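Local coordinates for protein antisigma-factor antagonist, STAS (Rhodobacter sphaeroides, PDB 3OIZ) that probably serves as the STAS domain of a SulP-like membrane sulfate transporter, a domain related to the antagonists of anti-sigma factors, at residues L65-A68 / V69-F72; A29-E32 / D33-A37. All blocks are in the same frame, centred on the assembly; numbering follows the deposited sequence. Where two conformers were deposited one is given.

Contact 1 (L65-A68 / V69-F72)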
loop_
_atom_site.group_PDB
_atom_site.type_symbol
_atom_site.label_atom_id
_atom_site.label_comp_id
_atom_site.label_asym_id
_atom_site.label_seq_id
_atom_site.Cartn_x
_atom_site.Cartn_y
_atom_site.Cartn_z
ATOM N N LEU A 65 -6.060 -2.342 1.301
ATOM C CA LEU A 65 -5.345 -1.065 1.111
ATOM C C LEU A 65 -5.857 -0.025 2.122
ATOM O O LEU A 65 -5.062 0.713 2.763
ATOM C CB LEU A 65 -5.541 -0.595 -0.342
ATOM C CG LEU A 65 -4.956 0.778 -0.714
ATOM C CD1 LEU A 65 -3.442 0.856 -0.477
ATOM C CD2 LEU A 65 -5.321 1.042 -2.218
ATOM N N ASP A 66 -7.180 0.035 2.267
ATOM C CA ASP A 66 -7.795 1.016 3.189
ATOM C C ASP A 66 -7.289 0.750 4.614
ATOM O O ASP A 66 -7.035 1.697 5.389
ATOM C CB ASP A 66 -9.307 0.899 3.170
ATOM C CG ASP A 66 -9.940 1.425 1.878
ATOM O OD1 ASP A 66 -9.246 2.090 1.062
ATOM O OD2 ASP A 66 -11.165 1.141 1.691
HETATM N N MSE A 67 -7.187 -0.528 4.978
HETATM C CA MSE A 67 -6.700 -0.894 6.305
HETATM C C MSE A 67 -5.233 -0.494 6.503
HETATM O O MSE A 67 -4.861 -0.035 7.599
HETATM C CB MSE A 67 -6.920 -2.397 6.579
HETATM C CG MSE A 67 -6.520 -2.842 7.988
HETATM SE SE MSE A 67 -7.574 -1.964 9.365
HETATM C CE MSE A 67 -9.120 -3.111 9.218
ATOM N N ALA A 68 -4.402 -0.669 5.459
ATOM C CA ALA A 68 -2.995 -0.297 5.568
ATOM C C ALA A 68 -2.940 1.226 5.792
ATOM O O ALA A 68 -2.189 1.725 6.662
ATOM C CB ALA A 68 -2.245 -0.664 4.312
ATOM N N VAL A 69 -3.724 1.969 5.000
ATOM C CA VAL A 69 -3.817 3.418 5.187
ATOM C C VAL A 69 -4.243 3.787 6.620
ATOM O O VAL A 69 -3.585 4.638 7.287
ATOM C CB VAL A 69 -4.778 4.051 4.164
ATOM C CG1 VAL A 69 -5.055 5.537 4.548
ATOM C CG2 VAL A 69 -4.161 3.946 2.716
ATOM N N LEU A 70 -5.324 3.164 7.090
ATOM C CA LEU A 70 -5.817 3.448 8.430
ATOM C C LEU A 70 -4.745 3.160 9.492
ATOM O O LEU A 70 -4.555 3.974 10.409
ATOM C CB LEU A 70 -7.074 2.609 8.722
ATOM C CG LEU A 70 -7.726 2.829 10.090
ATOM C CD1 LEU A 70 -8.043 4.325 10.290
ATOM C CD2 LEU A 70 -8.986 2.020 10.173
ATOM N N LYS A 71 -4.034 2.025 9.351
ATOM C CA LYS A 71 -3.008 1.657 10.334
ATOM C C LYS A 71 -1.842 2.630 10.400
ATOM O O LYS A 71 -1.365 2.954 11.523
ATOM C CB LYS A 71 -2.507 0.222 10.120
ATOM C CG LYS A 71 -3.582 -0.810 10.542
ATOM C CD LYS A 71 -3.207 -2.247 10.197
ATOM C CE LYS A 71 -1.984 -2.678 10.916
ATOM N NZ LYS A 71 -2.326 -3.645 11.987
ATOM N N PHE A 72 -1.384 3.106 9.234
ATOM C CA PHE A 72 -0.394 4.206 9.212
ATOM C C PHE A 72 -0.919 5.472 9.839
ATOM O O PHE A 72 -0.197 6.109 10.628
ATOM C CB PHE A 72 0.101 4.497 7.797
ATOM C CG PHE A 72 1.146 3.532 7.318
ATOM C CD1 PHE A 72 2.381 3.424 7.980
ATOM C CD2 PHE A 72 0.927 2.784 6.197
ATOM C CE1 PHE A 72 3.372 2.561 7.496
ATOM C CE2 PHE A 72 1.915 1.895 5.715
ATOM C CZ PHE A 72 3.120 1.790 6.357
#
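Two successive turns of the long amphipathic helix 59-74 meet here, and the four residues Leu65 to Ala68 each accept a bond from the residue four places on. Val69 N gives the straightest of these bonds, to Leu65 O at 2.9 Å and 173°; Leu70 N and Lys71 N reach Asp66 O and Met67 O, each at 2.8 Å, and Phe72 N closes the series on Ala68 O. Met67 and Lys71 lie on the side that meets helix 31-36. The selenomethionine chain of Met67 is bent at chi2 and chi3, and its SE passes 4.3 Å from Leu70 CD2, while its CG lies 4.0 Å from Lys71 CD as the two chains cross at a slant. Lys71 sets out beside its own backbone N (chi1 -72°), which brings CG within 3.3 Å of Met67 O before the chain turns away. On the buried face, Val69 rests CG2 3.4 Å from Leu65 O, and Phe72 brings CD2 to 3.3 Å from Ala68 O. Leu65, Val69 and Phe72 bear on strands 46-51 and 78-82, and the Phe72 ring also meets that of Phe40. These two strands are parallel neighbours joined through helix 59-74, a beta-alpha-beta crossover within the alpha/beta fold of STAS domains.

Contact 2 (A29-E32 / D33-A37)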
loop_
_atom_site.group_PDB
_atom_site.type_symbol
_atom_site.label_atom_id
_atom_site.label_comp_id
_atom_site.label_asym_id
_atom_site.label_seq_id
_atom_site.Cartn_x
_atom_site.Cartn_y
_atom_site.Cartn_z
ATOM N N ALA A 29 -6.872 -13.387 -2.063
ATOM C CA ALA A 29 -6.034 -14.452 -1.606
ATOM C C ALA A 29 -4.673 -14.007 -1.060
ATOM O O ALA A 29 -4.049 -14.761 -0.274
ATOM C CB ALA A 29 -5.893 -15.515 -2.682
ATOM N N SER A 30 -4.207 -12.821 -1.446
ATOM C CA SER A 30 -2.895 -12.345 -0.990
ATOM C C SER A 30 -2.965 -11.175 -0.007
ATOM O O SER A 30 -1.966 -10.482 0.223
ATOM C CB SER A 30 -2.037 -11.963 -2.182
ATOM O OG SER A 30 -2.670 -10.954 -2.930
ATOM N N VAL A 31 -4.129 -10.967 0.597
ATOM C CA VAL A 31 -4.303 -9.836 1.512
ATOM C C VAL A 31 -3.290 -9.899 2.674
ATOM O O VAL A 31 -2.665 -8.879 3.012
ATOM C CB VAL A 31 -5.760 -9.777 2.044
ATOM C CG1 VAL A 31 -5.834 -8.992 3.344
ATOM C CG2 VAL A 31 -6.659 -9.165 0.980
ATOM N N GLU A 32 -3.093 -11.082 3.260
ATOM C CA GLU A 32 -2.172 -11.163 4.405
ATOM C C GLU A 32 -0.731 -10.842 3.985
ATOM O O GLU A 32 -0.022 -10.144 4.694
ATOM C CB GLU A 32 -2.262 -12.524 5.099
ATOM C CG GLU A 32 -3.595 -12.776 5.849
ATOM C CD GLU A 32 -3.708 -14.228 6.376
ATOM O OE1 GLU A 32 -2.657 -14.857 6.697
ATOM O OE2 GLU A 32 -4.856 -14.749 6.469
ATOM N N ASP A 33 -0.328 -11.304 2.803
ATOM C CA ASP A 33 0.996 -10.981 2.279
ATOM C C ASP A 33 1.130 -9.498 2.024
ATOM O O ASP A 33 2.187 -8.897 2.307
ATOM C CB ASP A 33 1.250 -11.754 0.977
ATOM C CG ASP A 33 0.948 -13.228 1.120
ATOM O OD1 ASP A 33 1.914 -13.960 1.332
ATOM O OD2 ASP A 33 -0.253 -13.668 1.040
ATOM N N PHE A 34 0.065 -8.894 1.480
ATOM C CA PHE A 34 0.066 -7.453 1.232
ATOM C C PHE A 34 0.268 -6.678 2.556
ATOM O O PHE A 34 1.098 -5.750 2.638
ATOM C CB PHE A 34 -1.241 -7.080 0.519
ATOM C CG PHE A 34 -1.446 -5.617 0.370
ATOM C CD1 PHE A 34 -0.876 -4.920 -0.706
ATOM C CD2 PHE A 34 -2.247 -4.929 1.281
ATOM C CE1 PHE A 34 -1.072 -3.508 -0.838
ATOM C CE2 PHE A 34 -2.463 -3.557 1.149
ATOM C CZ PHE A 34 -1.892 -2.836 0.090
HETATM N N MSE A 35 -0.509 -7.017 3.580
HETATM C CA MSE A 35 -0.361 -6.356 4.897
HETATM C C MSE A 35 1.051 -6.480 5.468
HETATM O O MSE A 35 1.595 -5.500 5.997
HETATM C CB MSE A 35 -1.391 -6.881 5.919
HETATM C CG MSE A 35 -2.849 -6.633 5.520
HETATM SE SE MSE A 35 -3.302 -4.804 5.132
HETATM C CE MSE A 35 -3.186 -4.107 6.907
ATOM N N ALA A 36 1.665 -7.652 5.294
ATOM C CA ALA A 36 2.969 -7.927 5.853
ATOM C C ALA A 36 4.068 -7.126 5.182
ATOM O O ALA A 36 5.210 -7.079 5.705
ATOM C CB ALA A 36 3.263 -9.378 5.724
ATOM N N ALA A 37 3.745 -6.523 4.031
ATOM C CA ALA A 37 4.723 -5.685 3.318
ATOM C C ALA A 37 5.050 -4.356 4.019
ATOM O O ALA A 37 6.085 -3.733 3.733
ATOM C CB ALA A 37 4.286 -5.434 1.900
#
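Three backbone bonds hold the short helix 31-36 together: Phe34 N to Ser30 O at 2.9 Å, Met35 N to Val31 O at 2.9 Å, and Ala36 N to Glu32 O, longer at 3.1 Å and more bent, with an N-H...O angle of 149°. Beyond them, Ala37 N bonds Phe34 O and, weakly, Asp33 O.

The Asp33 carboxylate turns back toward the start of the helix. With CG beside its own backbone N (chi1 -50°), the group is carried to where OD2 comes 3.6 Å from Ser30 CA and takes a hydrogen bond from Ser1 N, an atom of a residue probably left over from the expression tag. The positive end of the helix dipole would tend to favour a charged carboxylate here. Were Asp33 replaced by an alanine, Ser1 N would probably lose this acceptor and the first turn a negative charge that suits its end.

Apolar packing completes the turn. Val31 and selenomethionine Met35, one turn apart, touch through CG1 and CG at 4.4 Å, and Met35 CG also lies 3.4 Å from Val31 O before the chain bends at chi2 and chi3. Phe34 starts out on the other course, CG anti to its backbone N (chi1 172°), and Val31 O sits at the edge of its ring, near the ring plane. That ring meets Phe38 edge-to-face. Val31, Phe34 and Met35 lean on helix 59-74, while Ser30, Asp33 and Phe34 also touch Phe5 of strand 5-11, which places the helix between its neighbouring helix and the edge strand of the sheet.

In the fold
Met35 CE of contact 2 approaches Met67 CG of contact 1 at 3.7 Å and Lys71 CD at 3.8 Å, so the terminal methyl of Met35 is one meeting point of the two helices. Phe34 CE2 makes a second, 3.8 Å from Leu65 N, nearer the start of helix 59-74. Contact 2, in helix 31-36, precedes contact 1 along the chain, and their centres stand about 12 Å apart. Both helices also pack on the four-stranded sheet, contact 1 through strands 46-51 and 78-82, contact 2 through strand 5-11. The pair thus illustrates how helices built by repeated four-residue bonds serve as packing surfaces for one another.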